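Local coordinates for viral structural protein 4 (PDB 6TZ0), which binds GTP and associates with the viral RNA-dependent RNA polymerase, probably acting as an NTPase during transcription, at residues Y386-A391 with D410-E415; E397-A402 with D464-R469. One frame throughout, in Å; residues are numbered along the deposited sequence.

Contact 1: residues Y386-A391 with D410-E415; sequences YGRWLA and DTDDNE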
ATOM      1  N   TYR B 386     -27.934 -24.379  -7.554  1.00 36.34           N
ATOM      2  CA  TYR B 386     -26.971 -24.879  -8.526  1.00 36.34           C
ATOM      3  C   TYR B 386     -26.931 -26.397  -8.554  1.00 36.34           C
ATOM      4  O   TYR B 386     -26.736 -26.983  -9.623  1.00 36.34           O
ATOM      5  CB  TYR B 386     -25.585 -24.324  -8.220  1.00 36.34           C
ATOM      6  CG  TYR B 386     -24.506 -24.846  -9.130  1.00 36.34           C
ATOM      7  CD1 TYR B 386     -24.442 -24.447 -10.449  1.00 36.34           C
ATOM      8  CD2 TYR B 386     -23.546 -25.734  -8.666  1.00 36.34           C
ATOM      9  CE1 TYR B 386     -23.462 -24.920 -11.288  1.00 36.34           C
ATOM     10  CE2 TYR B 386     -22.560 -26.213  -9.500  1.00 36.34           C
ATOM     11  CZ  TYR B 386     -22.522 -25.799 -10.807  1.00 36.34           C
ATOM     12  OH  TYR B 386     -21.539 -26.270 -11.638  1.00 36.34           O
ATOM     13  N   GLY B 387     -27.140 -27.045  -7.408  1.00 38.59           N
ATOM     14  CA  GLY B 387     -27.151 -28.497  -7.384  1.00 38.59           C
ATOM     15  C   GLY B 387     -28.343 -29.088  -8.110  1.00 38.59           C
ATOM     16  O   GLY B 387     -28.195 -30.020  -8.906  1.00 38.59           O
ATOM     17  N   ARG B 388     -29.534 -28.537  -7.873  1.00 40.80           N
ATOM     18  CA  ARG B 388     -30.719 -29.020  -8.567  1.00 40.80           C
ATOM     19  C   ARG B 388     -30.745 -28.594 -10.028  1.00 40.80           C
ATOM     20  O   ARG B 388     -31.450 -29.214 -10.826  1.00 40.80           O
ATOM     21  CB  ARG B 388     -31.983 -28.538  -7.858  1.00 40.80           C
ATOM     22  CG  ARG B 388     -32.161 -29.095  -6.456  1.00 40.80           C
ATOM     23  CD  ARG B 388     -33.506 -28.703  -5.894  1.00 40.80           C
ATOM     24  NE  ARG B 388     -33.740 -29.145  -4.527  1.00 40.80           N
ATOM     25  CZ  ARG B 388     -33.726 -28.340  -3.474  1.00 40.80           C
ATOM     26  NH1 ARG B 388     -33.533 -27.041  -3.636  1.00 40.80           N
ATOM     27  NH2 ARG B 388     -33.954 -28.827  -2.267  1.00 40.80           N
ATOM     28  N   TRP B 389     -29.997 -27.555 -10.393  1.00 38.74           N
ATOM     29  CA  TRP B 389     -29.822 -27.222 -11.801  1.00 38.74           C
ATOM     30  C   TRP B 389     -28.898 -28.217 -12.489  1.00 38.74           C
ATOM     31  O   TRP B 389     -29.216 -28.744 -13.561  1.00 38.74           O
ATOM     32  CB  TRP B 389     -29.252 -25.816 -11.920  1.00 38.74           C
ATOM     33  CG  TRP B 389     -29.001 -25.376 -13.314  1.00 38.74           C
ATOM     34  CD1 TRP B 389     -29.919 -24.958 -14.222  1.00 38.74           C
ATOM     35  CD2 TRP B 389     -27.739 -25.366 -13.985  1.00 38.74           C
ATOM     36  NE1 TRP B 389     -29.304 -24.646 -15.406  1.00 38.74           N
ATOM     37  CE2 TRP B 389     -27.965 -24.898 -15.287  1.00 38.74           C
ATOM     38  CE3 TRP B 389     -26.436 -25.694 -13.603  1.00 38.74           C
ATOM     39  CZ2 TRP B 389     -26.940 -24.746 -16.208  1.00 38.74           C
ATOM     40  CZ3 TRP B 389     -25.422 -25.542 -14.517  1.00 38.74           C
ATOM     41  CH2 TRP B 389     -25.677 -25.075 -15.805  1.00 38.74           C
ATOM     42  N   LEU B 390     -27.738 -28.478 -11.883  1.00 38.56           N
ATOM     43  CA  LEU B 390     -26.721 -29.326 -12.480  1.00 38.56           C
ATOM     44  C   LEU B 390     -27.120 -30.793 -12.474  1.00 38.56           C
ATOM     45  O   LEU B 390     -26.604 -31.564 -13.286  1.00 38.56           O
ATOM     46  CB  LEU B 390     -25.400 -29.112 -11.740  1.00 38.56           C
ATOM     47  CG  LEU B 390     -24.098 -29.740 -12.225  1.00 38.56           C
ATOM     48  CD1 LEU B 390     -23.762 -29.237 -13.601  1.00 38.56           C
ATOM     49  CD2 LEU B 390     -22.995 -29.393 -11.263  1.00 38.56           C
ATOM     50  N   ALA B 391     -28.049 -31.195 -11.605  1.00 40.94           N
ATOM     51  CA  ALA B 391     -28.548 -32.561 -11.671  1.00 40.94           C
ATOM     52  C   ALA B 391     -29.416 -32.806 -12.898  1.00 40.94           C
ATOM     53  O   ALA B 391     -29.615 -33.963 -13.280  1.00 40.94           O
ATOM     54  CB  ALA B 391     -29.334 -32.896 -10.409  1.00 40.94           C
ATOM     55  N   ASP B 410     -36.057 -25.190  -8.079  1.00 45.49           N
ATOM     56  CA  ASP B 410     -35.751 -25.066  -6.657  1.00 45.49           C
ATOM     57  C   ASP B 410     -36.742 -25.765  -5.756  1.00 45.49           C
ATOM     58  O   ASP B 410     -36.831 -25.401  -4.578  1.00 45.49           O
ATOM     59  CB  ASP B 410     -35.674 -23.598  -6.243  1.00 45.49           C
ATOM     60  CG  ASP B 410     -34.388 -22.953  -6.645  1.00 45.49           C
ATOM     61  OD1 ASP B 410     -33.392 -23.686  -6.747  1.00 45.49           O
ATOM     62  OD2 ASP B 410     -34.366 -21.719  -6.831  1.00 45.49           O
ATOM     63  N   THR B 411     -37.494 -26.738  -6.240  1.00 48.59           N
ATOM     64  CA  THR B 411     -38.474 -27.373  -5.382  1.00 48.59           C
ATOM     65  C   THR B 411     -37.816 -28.466  -4.546  1.00 48.59           C
ATOM     66  O   THR B 411     -36.674 -28.863  -4.774  1.00 48.59           O
ATOM     67  CB  THR B 411     -39.628 -27.931  -6.210  1.00 48.59           C
ATOM     68  OG1 THR B 411     -39.144 -28.955  -7.084  1.00 48.59           O
ATOM     69  CG2 THR B 411     -40.246 -26.822  -7.042  1.00 48.59           C
ATOM     70  N   ASP B 412     -38.565 -28.946  -3.555  1.00 52.75           N
ATOM     71  CA  ASP B 412     -38.050 -29.934  -2.618  1.00 52.75           C
ATOM     72  C   ASP B 412     -37.924 -31.312  -3.257  1.00 52.75           C
ATOM     73  O   ASP B 412     -37.077 -32.109  -2.844  1.00 52.75           O
ATOM     74  CB  ASP B 412     -38.972 -29.995  -1.397  1.00 52.75           C
ATOM     75  CG  ASP B 412     -38.320 -30.627  -0.183  1.00 52.75           C
ATOM     76  OD1 ASP B 412     -37.125 -30.979  -0.235  1.00 52.75           O
ATOM     77  OD2 ASP B 412     -39.020 -30.773   0.841  1.00 52.75           O
ATOM     78  N   ASP B 413     -38.738 -31.606  -4.267  1.00 52.60           N
ATOM     79  CA  ASP B 413     -38.744 -32.933  -4.869  1.00 52.60           C
ATOM     80  C   ASP B 413     -37.741 -33.095  -6.003  1.00 52.60           C
ATOM     81  O   ASP B 413     -37.866 -34.043  -6.783  1.00 52.60           O
ATOM     82  CB  ASP B 413     -40.158 -33.284  -5.347  1.00 52.60           C
ATOM     83  CG  ASP B 413     -40.738 -32.252  -6.291  1.00 52.60           C
ATOM     84  OD1 ASP B 413     -40.099 -31.206  -6.522  1.00 52.60           O
ATOM     85  OD2 ASP B 413     -41.850 -32.490  -6.804  1.00 52.60           O
ATOM     86  N   ASN B 414     -36.766 -32.202  -6.125  1.00 47.99           N
ATOM     87  CA  ASN B 414     -35.675 -32.376  -7.071  1.00 47.99           C
ATOM     88  C   ASN B 414     -34.409 -32.744  -6.310  1.00 47.99           C
ATOM     89  O   ASN B 414     -34.068 -32.099  -5.315  1.00 47.99           O
ATOM     90  CB  ASN B 414     -35.448 -31.102  -7.883  1.00 47.99           C
ATOM     91  CG  ASN B 414     -36.579 -30.807  -8.835  1.00 47.99           C
ATOM     92  OD1 ASN B 414     -37.115 -31.706  -9.477  1.00 47.99           O
ATOM     93  ND2 ASN B 414     -36.948 -29.539  -8.939  1.00 47.99           N
ATOM     94  N   GLU B 415     -33.714 -33.772  -6.779  1.00 46.62           N
ATOM     95  CA  GLU B 415     -32.496 -34.212  -6.123  1.00 46.62           C
ATOM     96  C   GLU B 415     -31.320 -33.372  -6.606  1.00 46.62           C
ATOM     97  O   GLU B 415     -31.285 -32.919  -7.751  1.00 46.62           O
ATOM     98  CB  GLU B 415     -32.264 -35.698  -6.403  1.00 46.62           C
ATOM     99  CG  GLU B 415     -31.155 -36.361  -5.603  1.00 46.62           C
ATOM    100  CD  GLU B 415     -31.081 -37.854  -5.858  1.00 46.62           C
ATOM    101  OE1 GLU B 415     -31.876 -38.354  -6.680  1.00 46.62           O
ATOM    102  OE2 GLU B 415     -30.238 -38.530  -5.233  1.00 46.62           O
TER

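Contact 2: residues E397-A402 with D464-R469; sequences EEPSFA and DTHSER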
ATOM      1  N   GLU B 397     -25.298 -29.157 -23.787  1.00 51.90           N
ATOM      2  CA  GLU B 397     -24.152 -28.321 -24.132  1.00 51.90           C
ATOM      3  C   GLU B 397     -24.450 -26.843 -23.914  1.00 51.90           C
ATOM      4  O   GLU B 397     -23.606 -26.105 -23.395  1.00 51.90           O
ATOM      5  CB  GLU B 397     -23.741 -28.566 -25.580  1.00 51.90           C
ATOM      6  CG  GLU B 397     -22.504 -27.799 -25.999  1.00 51.90           C
ATOM      7  CD  GLU B 397     -22.196 -27.957 -27.467  1.00 51.90           C
ATOM      8  OE1 GLU B 397     -22.978 -28.635 -28.167  1.00 51.90           O
ATOM      9  OE2 GLU B 397     -21.176 -27.400 -27.926  1.00 51.90           O
ATOM     10  N   GLU B 398     -25.639 -26.388 -24.310  1.00 50.83           N
ATOM     11  CA  GLU B 398     -26.089 -25.021 -24.050  1.00 50.83           C
ATOM     12  C   GLU B 398     -27.366 -25.077 -23.225  1.00 50.83           C
ATOM     13  O   GLU B 398     -28.475 -25.054 -23.780  1.00 50.83           O
ATOM     14  CB  GLU B 398     -26.309 -24.246 -25.345  1.00 50.83           C
ATOM     15  CG  GLU B 398     -25.033 -23.956 -26.107  1.00 50.83           C
ATOM     16  CD  GLU B 398     -25.271 -23.120 -27.344  1.00 50.83           C
ATOM     17  OE1 GLU B 398     -26.448 -22.859 -27.671  1.00 50.83           O
ATOM     18  OE2 GLU B 398     -24.280 -22.720 -27.988  1.00 50.83           O
ATOM     19  N   PRO B 399     -27.263 -25.156 -21.904  1.00 45.33           N
ATOM     20  CA  PRO B 399     -28.461 -25.210 -21.069  1.00 45.33           C
ATOM     21  C   PRO B 399     -29.005 -23.814 -20.807  1.00 45.33           C
ATOM     22  O   PRO B 399     -28.344 -22.802 -21.037  1.00 45.33           O
ATOM     23  CB  PRO B 399     -27.954 -25.858 -19.780  1.00 45.33           C
ATOM     24  CG  PRO B 399     -26.547 -25.439 -19.711  1.00 45.33           C
ATOM     25  CD  PRO B 399     -26.041 -25.366 -21.113  1.00 45.33           C
ATOM     26  N   SER B 400     -30.232 -23.778 -20.306  1.00 41.35           N
ATOM     27  CA  SER B 400     -30.909 -22.520 -20.044  1.00 41.35           C
ATOM     28  C   SER B 400     -30.449 -21.937 -18.715  1.00 41.35           C
ATOM     29  O   SER B 400     -30.081 -22.668 -17.793  1.00 41.35           O
ATOM     30  CB  SER B 400     -32.424 -22.715 -20.036  1.00 41.35           C
ATOM     31  OG  SER B 400     -33.084 -21.497 -19.759  1.00 41.35           O
ATOM     32  N   PHE B 401     -30.458 -20.610 -18.633  1.00 39.12           N
ATOM     33  CA  PHE B 401     -30.137 -19.888 -17.409  1.00 39.12           C
ATOM     34  C   PHE B 401     -31.242 -18.909 -17.046  1.00 39.12           C
ATOM     35  O   PHE B 401     -30.986 -17.922 -16.352  1.00 39.12           O
ATOM     36  CB  PHE B 401     -28.808 -19.144 -17.551  1.00 39.12           C
ATOM     37  CG  PHE B 401     -27.610 -20.043 -17.669  1.00 39.12           C
ATOM     38  CD1 PHE B 401     -26.988 -20.550 -16.539  1.00 39.12           C
ATOM     39  CD2 PHE B 401     -27.101 -20.376 -18.913  1.00 39.12           C
ATOM     40  CE1 PHE B 401     -25.881 -21.375 -16.651  1.00 39.12           C
ATOM     41  CE2 PHE B 401     -25.996 -21.201 -19.030  1.00 39.12           C
ATOM     42  CZ  PHE B 401     -25.388 -21.699 -17.900  1.00 39.12           C
ATOM     43  N   ALA B 402     -32.459 -19.151 -17.525  1.00 40.22           N
ATOM     44  CA  ALA B 402     -33.567 -18.250 -17.252  1.00 40.22           C
ATOM     45  C   ALA B 402     -33.991 -18.362 -15.797  1.00 40.22           C
ATOM     46  O   ALA B 402     -33.940 -19.442 -15.207  1.00 40.22           O
ATOM     47  CB  ALA B 402     -34.744 -18.566 -18.168  1.00 40.22           C
ATOM     48  N   ASP B 464     -16.304 -22.589 -16.718  1.00 43.26           N
ATOM     49  CA  ASP B 464     -16.845 -23.312 -17.851  1.00 43.26           C
ATOM     50  C   ASP B 464     -18.335 -23.019 -17.925  1.00 43.26           C
ATOM     51  O   ASP B 464     -18.872 -22.266 -17.118  1.00 43.26           O
ATOM     52  CB  ASP B 464     -16.554 -24.804 -17.718  1.00 43.26           C
ATOM     53  CG  ASP B 464     -15.081 -25.119 -17.855  1.00 43.26           C
ATOM     54  OD1 ASP B 464     -14.370 -24.360 -18.544  1.00 43.26           O
ATOM     55  OD2 ASP B 464     -14.631 -26.133 -17.283  1.00 43.26           O
ATOM     56  N   THR B 465     -19.015 -23.611 -18.904  1.00 42.02           N
ATOM     57  CA  THR B 465     -20.435 -23.318 -19.054  1.00 42.02           C
ATOM     58  C   THR B 465     -21.288 -23.970 -17.973  1.00 42.02           C
ATOM     59  O   THR B 465     -22.373 -23.464 -17.675  1.00 42.02           O
ATOM     60  CB  THR B 465     -20.923 -23.727 -20.445  1.00 42.02           C
ATOM     61  OG1 THR B 465     -22.328 -23.472 -20.553  1.00 42.02           O
ATOM     62  CG2 THR B 465     -20.639 -25.185 -20.724  1.00 42.02           C
ATOM     63  N   HIS B 466     -20.819 -25.048 -17.355  1.00 40.56           N
ATOM     64  CA  HIS B 466     -21.537 -25.673 -16.256  1.00 40.56           C
ATOM     65  C   HIS B 466     -20.931 -25.327 -14.912  1.00 40.56           C
ATOM     66  O   HIS B 466     -21.307 -25.925 -13.901  1.00 40.56           O
ATOM     67  CB  HIS B 466     -21.572 -27.186 -16.437  1.00 40.56           C
ATOM     68  CG  HIS B 466     -22.284 -27.619 -17.675  1.00 40.56           C
ATOM     69  ND1 HIS B 466     -21.634 -27.834 -18.868  1.00 40.56           N
ATOM     70  CD2 HIS B 466     -23.595 -27.839 -17.916  1.00 40.56           C
ATOM     71  CE1 HIS B 466     -22.511 -28.193 -19.786  1.00 40.56           C
ATOM     72  NE2 HIS B 466     -23.709 -28.204 -19.234  1.00 40.56           N
ATOM     73  N   SER B 467     -19.996 -24.384 -14.886  1.00 38.77           N
ATOM     74  CA  SER B 467     -19.371 -23.954 -13.652  1.00 38.77           C
ATOM     75  C   SER B 467     -20.367 -23.198 -12.787  1.00 38.77           C
ATOM     76  O   SER B 467     -21.382 -22.685 -13.260  1.00 38.77           O
ATOM     77  CB  SER B 467     -18.169 -23.065 -13.944  1.00 38.77           C
ATOM     78  OG  SER B 467     -17.551 -22.650 -12.744  1.00 38.77           O
ATOM     79  N   GLU B 468     -20.065 -23.136 -11.496  1.00 36.13           N
ATOM     80  CA  GLU B 468     -20.967 -22.468 -10.572  1.00 36.13           C
ATOM     81  C   GLU B 468     -20.815 -20.958 -10.650  1.00 36.13           C
ATOM     82  O   GLU B 468     -21.806 -20.228 -10.506  1.00 36.13           O
ATOM     83  CB  GLU B 468     -20.716 -22.992  -9.159  1.00 36.13           C
ATOM     84  CG  GLU B 468     -21.738 -22.571  -8.135  1.00 36.13           C
ATOM     85  CD  GLU B 468     -21.495 -23.205  -6.781  1.00 36.13           C
ATOM     86  OE1 GLU B 468     -20.555 -24.012  -6.665  1.00 36.13           O
ATOM     87  OE2 GLU B 468     -22.238 -22.889  -5.829  1.00 36.13           O
ATOM     88  N   ARG B 469     -19.594 -20.491 -10.916  1.00 34.33           N
ATOM     89  CA  ARG B 469     -19.336 -19.070 -11.111  1.00 34.33           C
ATOM     90  C   ARG B 469     -20.078 -18.544 -12.334  1.00 34.33           C
ATOM     91  O   ARG B 469     -20.728 -17.492 -12.272  1.00 34.33           O
ATOM     92  CB  ARG B 469     -17.823 -18.858 -11.209  1.00 34.33           C
ATOM     93  CG  ARG B 469     -17.305 -17.430 -11.301  1.00 34.33           C
ATOM     94  CD  ARG B 469     -16.921 -17.130 -12.716  1.00 34.33           C
ATOM     95  NE  ARG B 469     -16.354 -15.805 -12.941  1.00 34.33           N
ATOM     96  CZ  ARG B 469     -15.054 -15.536 -12.951  1.00 34.33           C
ATOM     97  NH1 ARG B 469     -14.176 -16.501 -12.743  1.00 34.33           N
ATOM     98  NH2 ARG B 469     -14.633 -14.301 -13.188  1.00 34.33           N
TER

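Contact 1: residues Y386-A391 with D410-E415
Arg388 reaches out from its helix to the loop 410-415 and meets the carbonyl oxygens of Thr411 and Asn414, which lie in different directions from its guanidinium. The one hydrogen bond between the segments runs from Arg388 NE to Asn414 O, 3.1 Å long and moderately bent, with an N-H...O angle of 145°. Asn414 O lies in the guanidinium plane, at the edge, while NE is tilted 30° from the plane of that carbonyl. Thr411 O is different: it sits over one face, offset toward the rim, and although it is 3.0 Å from Arg388 NE the angle is too poor for a hydrogen bond. With CG anti to the carbonyl carbon (chi1 -65°) and the chain extended from there to NE, the arginine spans the gap.

Two aspartates stand near without pairing. Arg388 NH2 is 4.3 Å from Asp412 OD1, and Arg388 NH1 is 4.6 Å from Asp410 OD1; both may add a weak favourable field.

Nonpolar packing is modest: Arg388 CD rests 3.7 Å from Asn414 CB, the two side chains crossing at about a right angle. Separately, Ala391 CB lies against the backbone oxygen of Glu415. The Asn414 amide turns elsewhere, its ND2 bonding to Leu409 O.

The loop, with a type I turn from Thr411 to Asn414, runs near the GTP site: Asp412 is near Arg520 and Glu415 near Arg522, both seen to bind GTP in this protein, though none is bound to this chain here. The contact thus ties helix 385-393, which follows strand 378-381 of the parallel sheet, to the connection between helices 403-408 and 417-427.

Contact 2: residues E397-A402 with D464-R469
Phe401 and His466 supply the two rings. The Phe401 ring turns its edge to the opposite segment: CZ points at the backbone oxygen of Thr465, 3.5 Å away and in the plane of the ring. The same ring also meets the indole of Trp389, the planes about 30° apart, and touches Phe471 and Met474 on helix 468-476. The His466 imidazole approaches Pro399 at a slant, with NE2 4.0 Å from Pro399 CG and 4.1 Å from Pro399 CD. NE2 has its polar partner just outside the segment, a hydrogen bond with Val396 O, so the pyrrolidine merely flanks an atom that is already engaged.

Thr465 fills in between these rings. Its OG1 and CG2 each come to 4.1 Å from Glu397 O, and OG1 stands 4.2 Å from Pro399 CD, all loose distances of ordinary packing.

Each segment is shaped by its own bonds. On one side an ST turn forms where Ala402 N donates to Ser400 OG at 3.3 Å, just before helix 403-408. On the other, a type I turn from Asp464 to Ser467 leads into helix 468-476, where Ser467 is the N-cap and its OG receives a weak bond from Arg469 N.

Across the contact itself, then, everything is van der Waals packing with one aromatic edge facing a carbonyl. The packing is loose and sets little direction by itself; the bond from His466 to Val396 O, one residue before 397-402, is the directional tie nearby.

In the fold
Both contacts lie at the surface, and helix 385-393 connects them: it contributes Arg388 to contact 1, while its residues Tyr386 and Trp389 turn to contact 2. Trp389 NE1 donates to Ser400 O at 3.2 Å, and Tyr386 OH comes up to His466 O, at a separation too short to be trusted in detail. The centres of contacts 1 and 2 are about 14 Å apart. Contact 1 is polar, an arginine among carbonyls and aspartates, beside the GTP-binding arginines. Contact 2 lies away from the nucleotide sites and relies on rings and a proline; from its own segment 464-469, Arg469 packs on Gln97 of the RNA-dependent RNA polymerase chain.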